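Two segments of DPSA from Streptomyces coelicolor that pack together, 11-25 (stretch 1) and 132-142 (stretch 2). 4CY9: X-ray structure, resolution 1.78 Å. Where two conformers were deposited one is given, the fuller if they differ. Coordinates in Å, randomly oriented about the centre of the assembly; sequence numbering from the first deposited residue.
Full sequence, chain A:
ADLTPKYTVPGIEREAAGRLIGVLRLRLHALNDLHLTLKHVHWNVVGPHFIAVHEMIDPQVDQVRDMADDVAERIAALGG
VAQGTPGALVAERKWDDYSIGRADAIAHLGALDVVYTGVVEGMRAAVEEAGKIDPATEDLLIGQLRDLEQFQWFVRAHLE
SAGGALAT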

ATOM      1  N   GLY A  11     -18.336  34.528  13.750  1.00 16.72           N
ATOM      2  CA  GLY A  11     -19.251  35.008  12.675  1.00 17.58           C
ATOM      3  C   GLY A  11     -20.674  34.563  12.921  1.00 20.40           C
ATOM      4  O   GLY A  11     -21.578  34.966  12.105  1.00 20.79           O
ATOM      5  N   ILE A  12     -20.942  33.671  13.890  1.00 15.93           N
ATOM      6  CA  ILE A  12     -22.276  33.125  14.181  0.50 16.96           C
ATOM      7  C   ILE A  12     -22.664  33.674  15.537  1.00 15.36           C
ATOM      8  O   ILE A  12     -21.859  33.656  16.447  1.00 16.16           O
ATOM      9  CB  ILE A  12     -22.256  31.554  14.292  0.50 16.27           C
ATOM     10  CG1 ILE A  12     -21.852  30.922  12.952  0.50 17.69           C
ATOM     11  CG2 ILE A  12     -23.632  31.021  14.765  0.50 16.71           C
ATOM     12  CD1 ILE A  12     -21.951  29.403  12.936  0.50 16.22           C
ATOM     13  N   GLU A  13     -23.895  34.142  15.719  1.00 16.37           N
ATOM     14  CA  GLU A  13     -24.382  34.599  17.055  1.00 18.07           C
ATOM     15  C   GLU A  13     -24.685  33.398  17.921  1.00 15.83           C
ATOM     16  O   GLU A  13     -25.143  32.338  17.405  1.00 14.92           O
ATOM     17  CB  GLU A  13     -25.699  35.450  16.952  1.00 21.60           C
ATOM     18  CG  GLU A  13     -25.405  36.774  16.218  1.00 29.31           C
ATOM     19  CD  GLU A  13     -24.310  37.680  16.918  1.00 43.63           C
ATOM     20  OE1 GLU A  13     -24.242  37.765  18.179  1.00 39.05           O
ATOM     21  OE2 GLU A  13     -23.459  38.300  16.205  1.00 47.11           O
ATOM     22  N   ARG A  14     -24.412  33.517  19.211  1.00 14.79           N
ATOM     23  CA  ARG A  14     -24.595  32.340  20.125  1.00 14.70           C
ATOM     24  C   ARG A  14     -26.001  31.804  20.164  1.00 16.61           C
ATOM     25  O   ARG A  14     -26.244  30.595  20.162  1.00 12.98           O
ATOM     26  CB  ARG A  14     -24.048  32.665  21.530  1.00 16.56           C
ATOM     27  CG  ARG A  14     -22.514  32.778  21.380  1.00 17.15           C
ATOM     28  CD  ARG A  14     -21.761  33.060  22.701  1.00 24.12           C
ATOM     29  NE  ARG A  14     -22.365  34.205  23.352  1.00 31.68           N
ATOM     30  CZ  ARG A  14     -23.191  34.188  24.431  1.00 41.88           C
ATOM     31  NH1 ARG A  14     -23.560  33.087  25.077  1.00 29.82           N
ATOM     32  NH2 ARG A  14     -23.690  35.354  24.908  1.00 44.26           N
ATOM     33  N   GLU A  15     -27.005  32.705  20.223  1.00 15.65           N
ATOM     34  CA  GLU A  15     -28.386  32.168  20.288  1.00 15.57           C
ATOM     35  C   GLU A  15     -28.752  31.354  19.004  1.00 11.99           C
ATOM     36  O   GLU A  15     -29.348  30.231  19.151  1.00 14.46           O
ATOM     37  CB  GLU A  15     -29.445  33.401  20.397  1.00 21.11           C
ATOM     38  CG  GLU A  15     -30.885  32.906  20.580  1.00 29.73           C
ATOM     39  CD  GLU A  15     -31.723  32.461  19.311  1.00 36.98           C
ATOM     40  OE1 GLU A  15     -31.307  32.940  18.143  1.00 36.70           O
ATOM     41  OE2 GLU A  15     -32.815  31.644  19.560  1.00 33.39           O
ATOM     42  N   ALA A  16     -28.313  31.821  17.849  1.00 13.13           N
ATOM     43  CA  ALA A  16     -28.592  31.111  16.551  1.00 11.51           C
ATOM     44  C   ALA A  16     -27.781  29.767  16.620  1.00 10.90           C
ATOM     45  O   ALA A  16     -28.307  28.658  16.236  1.00 11.31           O
ATOM     46  CB  ALA A  16     -28.152  31.890  15.318  1.00 13.28           C
ATOM     47  N   ALA A  17     -26.515  29.852  17.098  1.00 11.00           N
ATOM     48  CA  ALA A  17     -25.744  28.538  17.215  1.00 11.97           C
ATOM     49  C   ALA A  17     -26.489  27.577  18.150  1.00 12.04           C
ATOM     50  O   ALA A  17     -26.483  26.346  17.863  1.00 10.31           O
ATOM     51  CB  ALA A  17     -24.336  28.830  17.807  1.00 11.82           C
ATOM     52  N   GLY A  18     -27.119  28.006  19.268  1.00 10.49           N
ATOM     53  CA  GLY A  18     -27.829  27.068  20.132  1.00 10.79           C
ATOM     54  C   GLY A  18     -28.940  26.367  19.345  1.00 10.58           C
ATOM     55  O   GLY A  18     -29.209  25.183  19.580  1.00 11.67           O
ATOM     56  N   ARG A  19     -29.688  27.122  18.507  1.00 11.11           N
ATOM     57  CA  ARG A  19     -30.750  26.397  17.821  0.50 10.46           C
ATOM     58  C   ARG A  19     -30.115  25.437  16.750  1.00 10.54           C
ATOM     59  O   ARG A  19     -30.657  24.353  16.624  1.00 11.63           O
ATOM     60  CB  ARG A  19     -31.737  27.329  17.119  0.50 10.94           C
ATOM     61  CG  ARG A  19     -32.561  28.102  18.151  0.50 10.44           C
ATOM     62  CD  ARG A  19     -33.414  29.157  17.375  0.50 13.43           C
ATOM     63  NE  ARG A  19     -32.727  30.357  16.890  0.50  9.44           N
ATOM     64  CZ  ARG A  19     -32.446  30.707  15.597  0.50  9.23           C
ATOM     65  NH1 ARG A  19     -32.710  29.909  14.504  0.50 10.56           N
ATOM     66  NH2 ARG A  19     -31.836  31.902  15.395  0.50  9.45           N
ATOM     67  N   LEU A  20     -29.017  25.813  16.163  1.00 10.01           N
ATOM     68  CA  LEU A  20     -28.324  24.827  15.168  1.00  9.56           C
ATOM     69  C   LEU A  20     -27.817  23.602  15.968  1.00  9.99           C
ATOM     70  O   LEU A  20     -27.929  22.489  15.437  1.00  9.59           O
ATOM     71  CB  LEU A  20     -27.177  25.622  14.456  1.00 10.21           C
ATOM     72  CG  LEU A  20     -26.541  24.735  13.344  1.00 11.48           C
ATOM     73  CD1 LEU A  20     -27.586  24.163  12.333  1.00 12.18           C
ATOM     74  CD2 LEU A  20     -25.571  25.667  12.607  1.00 10.95           C
ATOM     75  N   ILE A  21     -27.248  23.826  17.157  1.00 10.20           N
ATOM     76  CA  ILE A  21     -26.822  22.676  18.001  1.00 10.14           C
ATOM     77  C   ILE A  21     -28.016  21.743  18.228  1.00 11.54           C
ATOM     78  O   ILE A  21     -27.915  20.527  18.199  1.00 10.66           O
ATOM     79  CB  ILE A  21     -26.209  23.200  19.326  1.00  9.12           C
ATOM     80  CG1 ILE A  21     -24.824  23.827  19.042  1.00 10.69           C
ATOM     81  CG2 ILE A  21     -26.149  22.015  20.398  1.00  8.81           C
ATOM     82  CD1 ILE A  21     -24.386  24.775  20.184  1.00 10.61           C
ATOM     83  N   GLY A  22     -29.199  22.310  18.583  1.00 10.96           N
ATOM     84  CA  GLY A  22     -30.392  21.433  18.795  1.00 10.09           C
ATOM     85  C   GLY A  22     -30.763  20.645  17.539  1.00  9.83           C
ATOM     86  O   GLY A  22     -31.126  19.462  17.677  1.00 11.08           O
ATOM     87  N   VAL A  23     -30.708  21.284  16.369  1.00  8.76           N
ATOM     88  CA  VAL A  23     -31.008  20.579  15.095  1.00  9.64           C
ATOM     89  C   VAL A  23     -29.977  19.423  14.936  1.00  9.01           C
ATOM     90  O   VAL A  23     -30.372  18.284  14.629  1.00 10.02           O
ATOM     91  CB  VAL A  23     -30.878  21.549  13.905  1.00 11.16           C
ATOM     92  CG1 VAL A  23     -30.900  20.862  12.516  1.00 11.50           C
ATOM     93  CG2 VAL A  23     -32.091  22.508  14.066  1.00 11.98           C
ATOM     94  N   LEU A  24     -28.715  19.797  15.149  1.00  9.00           N
ATOM     95  CA  LEU A  24     -27.680  18.726  14.854  1.00  9.02           C
ATOM     96  C   LEU A  24     -27.707  17.634  15.947  1.00  8.46           C
ATOM     97  O   LEU A  24     -27.416  16.436  15.583  1.00  8.40           O
ATOM     98  CB  LEU A  24     -26.295  19.353  14.905  1.00  8.35           C
ATOM     99  CG  LEU A  24     -26.042  20.362  13.722  1.00  9.30           C
ATOM    100  CD1 LEU A  24     -24.616  20.910  13.909  1.00 11.43           C
ATOM    101  CD2 LEU A  24     -26.048  19.628  12.347  1.00  9.72           C
ATOM    102  N   ARG A  25     -28.064  17.940  17.195  1.00  8.26           N
ATOM    103  CA  ARG A  25     -28.129  16.906  18.240  1.00  8.97           C
ATOM    104  C   ARG A  25     -29.119  15.814  17.840  1.00  9.61           C
ATOM    105  O   ARG A  25     -28.865  14.594  18.020  1.00 10.20           O
ATOM    106  CB  ARG A  25     -28.632  17.647  19.546  1.00  9.42           C
ATOM    107  CG  ARG A  25     -28.652  16.725  20.761  1.00 11.08           C
ATOM    108  CD  ARG A  25     -29.215  17.587  21.934  1.00 15.50           C
ATOM    109  NE  ARG A  25     -29.403  16.733  23.109  1.00 17.37           N
ATOM    110  CZ  ARG A  25     -28.571  16.761  24.132  1.00 22.87           C
ATOM    111  NH1 ARG A  25     -27.487  17.576  24.138  1.00 25.80           N
ATOM    112  NH2 ARG A  25     -28.801  15.912  25.181  1.00 27.74           N
ATOM    113  N   LYS A 132     -30.256  28.687   7.012  1.00 13.18           N
ATOM    114  CA  LYS A 132     -30.606  30.083   7.535  1.00 15.74           C
ATOM    115  C   LYS A 132     -29.595  30.561   8.573  1.00 18.07           C
ATOM    116  O   LYS A 132     -29.577  31.727   8.944  1.00 19.73           O
ATOM    117  CB  LYS A 132     -31.949  29.999   8.232  1.00 16.00           C
ATOM    118  CG  LYS A 132     -32.985  29.790   7.116  1.00 18.98           C
ATOM    119  CD  LYS A 132     -34.208  29.426   7.882  1.00 21.14           C
ATOM    120  CE  LYS A 132     -35.141  29.290   6.663  1.00 31.94           C
ATOM    121  NZ  LYS A 132     -36.469  29.264   7.293  1.00 35.04           N
ATOM    122  N   ILE A 133     -28.783  29.647   9.134  1.00 13.35           N
ATOM    123  CA  ILE A 133     -27.886  30.002  10.236  1.00 13.43           C
ATOM    124  C   ILE A 133     -26.414  30.010   9.802  1.00 17.68           C
ATOM    125  O   ILE A 133     -25.644  30.943  10.161  1.00 15.94           O
ATOM    126  CB  ILE A 133     -28.071  28.983  11.418  1.00 13.19           C
ATOM    127  CG1 ILE A 133     -29.512  29.152  12.033  1.00 14.45           C
ATOM    128  CG2 ILE A 133     -27.051  29.230  12.579  1.00 12.49           C
ATOM    129  CD1 ILE A 133     -29.960  28.038  12.973  1.00 13.51           C
ATOM    130  N   ASP A 134     -25.972  28.998   9.054  1.00 13.28           N
ATOM    131  CA  ASP A 134     -24.530  28.881   8.762  1.00 13.08           C
ATOM    132  C   ASP A 134     -24.347  28.009   7.501  1.00 15.74           C
ATOM    133  O   ASP A 134     -24.557  26.771   7.583  1.00 13.45           O
ATOM    134  CB  ASP A 134     -23.950  28.087   9.955  1.00 13.89           C
ATOM    135  CG  ASP A 134     -22.512  27.676   9.662  1.00 16.20           C
ATOM    136  OD1 ASP A 134     -21.813  28.385   8.920  1.00 17.34           O
ATOM    137  OD2 ASP A 134     -22.090  26.687  10.242  1.00 16.86           O
ATOM    138  N   PRO A 135     -23.848  28.560   6.425  1.00 16.18           N
ATOM    139  CA  PRO A 135     -23.656  27.827   5.170  1.00 17.24           C
ATOM    140  C   PRO A 135     -22.606  26.698   5.363  1.00 16.08           C
ATOM    141  O   PRO A 135     -22.634  25.726   4.612  1.00 14.51           O
ATOM    142  CB  PRO A 135     -23.060  28.861   4.179  1.00 20.05           C
ATOM    143  CG  PRO A 135     -22.471  29.933   5.077  1.00 28.88           C
ATOM    144  CD  PRO A 135     -23.452  30.001   6.276  1.00 23.04           C
ATOM    145  N   ALA A 136     -21.655  26.799   6.292  1.00 12.86           N
ATOM    146  CA  ALA A 136     -20.692  25.709   6.391  1.00 11.86           C
ATOM    147  C   ALA A 136     -21.342  24.443   6.925  1.00 11.69           C
ATOM    148  O   ALA A 136     -21.059  23.333   6.457  1.00 11.63           O
ATOM    149  CB  ALA A 136     -19.530  26.141   7.355  1.00 13.27           C
ATOM    150  N   THR A 137     -22.292  24.612   7.892  1.00  9.59           N
ATOM    151  CA  THR A 137     -22.992  23.428   8.419  1.00  9.73           C
ATOM    152  C   THR A 137     -23.976  22.934   7.378  1.00 10.16           C
ATOM    153  O   THR A 137     -24.180  21.734   7.222  1.00  9.17           O
ATOM    154  CB  THR A 137     -23.745  23.793   9.730  1.00  9.35           C
ATOM    155  OG1 THR A 137     -22.782  24.245  10.708  1.00  9.74           O
ATOM    156  CG2 THR A 137     -24.519  22.508  10.280  1.00  9.55           C
ATOM    157  N   GLU A 138     -24.664  23.895   6.691  1.00  9.10           N
ATOM    158  CA  GLU A 138     -25.572  23.454   5.637  1.00 10.21           C
ATOM    159  C   GLU A 138     -24.835  22.601   4.577  1.00  9.74           C
ATOM    160  O   GLU A 138     -25.336  21.555   4.189  1.00 10.14           O
ATOM    161  CB  GLU A 138     -26.108  24.733   4.946  1.00 10.97           C
ATOM    162  CG  GLU A 138     -27.197  24.351   3.887  1.00 13.01           C
ATOM    163  CD  GLU A 138     -27.548  25.555   2.997  1.00 20.07           C
ATOM    164  OE1 GLU A 138     -26.748  26.481   2.882  1.00 19.73           O
ATOM    165  OE2 GLU A 138     -28.592  25.550   2.341  1.00 21.16           O
ATOM    166  N   ASP A 139     -23.644  23.028   4.216  1.00  9.63           N
ATOM    167  CA  ASP A 139     -22.908  22.270   3.191  1.00 10.64           C
ATOM    168  C   ASP A 139     -22.597  20.860   3.727  1.00 10.47           C
ATOM    169  O   ASP A 139     -22.616  19.885   2.922  1.00  9.58           O
ATOM    170  CB  ASP A 139     -21.634  23.079   2.889  1.00 12.09           C
ATOM    171  CG  ASP A 139     -20.742  22.425   1.901  1.00 17.38           C
ATOM    172  OD1 ASP A 139     -21.083  22.253   0.770  1.00 16.43           O
ATOM    173  OD2 ASP A 139     -19.645  22.001   2.253  1.00 17.12           O
ATOM    174  N   LEU A 140     -22.173  20.733   4.955  1.00  9.36           N
ATOM    175  CA  LEU A 140     -21.827  19.379   5.473  1.00  9.06           C
ATOM    176  C   LEU A 140     -23.099  18.516   5.364  1.00 10.14           C
ATOM    177  O   LEU A 140     -23.037  17.331   4.858  1.00 10.02           O
ATOM    178  CB  LEU A 140     -21.500  19.546   6.966  1.00  9.44           C
ATOM    179  CG  LEU A 140     -21.356  18.190   7.732  1.00 11.22           C
ATOM    180  CD1 LEU A 140     -20.116  17.416   7.154  1.00 11.45           C
ATOM    181  CD2 LEU A 140     -21.133  18.490   9.245  1.00 12.16           C
ATOM    182  N   LEU A 141     -24.257  19.067   5.807  1.00  9.27           N
ATOM    183  CA  LEU A 141     -25.437  18.225   5.815  1.00  9.84           C
ATOM    184  C   LEU A 141     -25.912  17.871   4.383  1.00  8.52           C
ATOM    185  O   LEU A 141     -26.469  16.770   4.166  1.00  8.88           O
ATOM    186  CB  LEU A 141     -26.623  18.965   6.558  1.00  8.28           C
ATOM    187  CG  LEU A 141     -26.339  19.148   8.065  1.00  9.05           C
ATOM    188  CD1 LEU A 141     -27.462  20.077   8.606  1.00  9.64           C
ATOM    189  CD2 LEU A 141     -26.329  17.792   8.803  1.00 10.58           C
ATOM    190  N   ILE A 142     -25.770  18.796   3.436  1.00  8.70           N
ATOM    191  CA  ILE A 142     -26.228  18.442   2.048  1.00  9.61           C
ATOM    192  C   ILE A 142     -25.437  17.260   1.432  1.00  9.20           C
ATOM    193  O   ILE A 142     -26.070  16.416   0.795  1.00  9.82           O
ATOM    194  CB  ILE A 142     -26.090  19.695   1.131  1.00 11.78           C
ATOM    195  CG1 ILE A 142     -27.168  20.638   1.583  1.00 12.57           C
ATOM    196  CG2 ILE A 142     -26.354  19.248  -0.331  1.00 15.55           C
ATOM    197  CD1 ILE A 142     -26.941  22.059   0.877  1.00 15.43           C
TER

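No hydrogen bond joins the two segments, yet a compact polar cluster lies directly against their apolar contact. Asp134 caps the N-terminus of helix 135-142, accepting weak hydrogen bonds from Ala136 N to Asp134 OD1 and from Thr137 N to Asp134 OD2, each 3.1 Å long. Asp134 OD2 also receives a short hydrogen bond of 2.6 Å from Thr137 OG1. The carboxylate and hydroxyl are thus satisfied within their own segment, and hydrocarbon from stretch 1 can pack on them without leaving a polar group unpaired. Ile12 CD1 comes within 3.7 Å of Asp134 CG, while Leu20 CD2 lies 3.9 Å from Asp134 CB and 3.7 Å from Thr137 OG1.

The helices 14-25 and 135-142 run nearly parallel, with 11° between their N-to-C directions, but their axes approach no closer than 12.3 Å. At that separation the backbones of the two helices do not meet, and contact between them is made by side chains, chiefly those of Leu20, Leu24, Thr137 and Leu141. The segments come nearer just before the second helix, where the CA atoms of Ala16 and Ile133 are 6.5 Å apart and those of Ile12 and Asp134 are 7.2 Å apart.

Ile133 is the centre of the contact and has the largest area covered by the opposing segment, 124 of the 441 Å² buried in total on both sides. Ile133 CG2 packs 4.0 Å from Ala16 CB and 3.9 Å from Leu20 CD2, with Ile12 CG2 more loosely placed at 4.4 Å. The small side chain of Ala16 accompanies the close backbone approach here, and Ile133 CD1 reaches to 3.7 Å from Ala16 O. Ala16 O already accepts the helical hydrogen bond from Leu20 N, at 2.9 Å.

At the exposed margin, Ile133 CD1 also lies 3.7 Å from Arg19 NH1, approaching the guanidinium obliquely. A salt bridge links the arginine to Glu15, one helical turn earlier, with Arg19 NE 3.0 Å from Glu15 OE2, and Arg19 NH2 donates to Glu15 OE1 at 3.0 Å. Its charge is therefore paired within stretch 1, and its contact with Ile133 is one of packing.

Farther along the helices, Leu24 continues the apolar seam one turn beyond Leu20. Leu24 CD2 touches Thr137 CG2 at 3.9 Å and Leu141 CD2 at 4.0 Å, so the Thr137 methyl packs against Leu24 as well as Leu20, while Thr137 OG1 lies beside Leu20. Ala16, Leu20 and Leu24 recur at four-residue steps, as do Ile133, Thr137 and Leu141, and they meet in that order, with Ile133 just before the second helix.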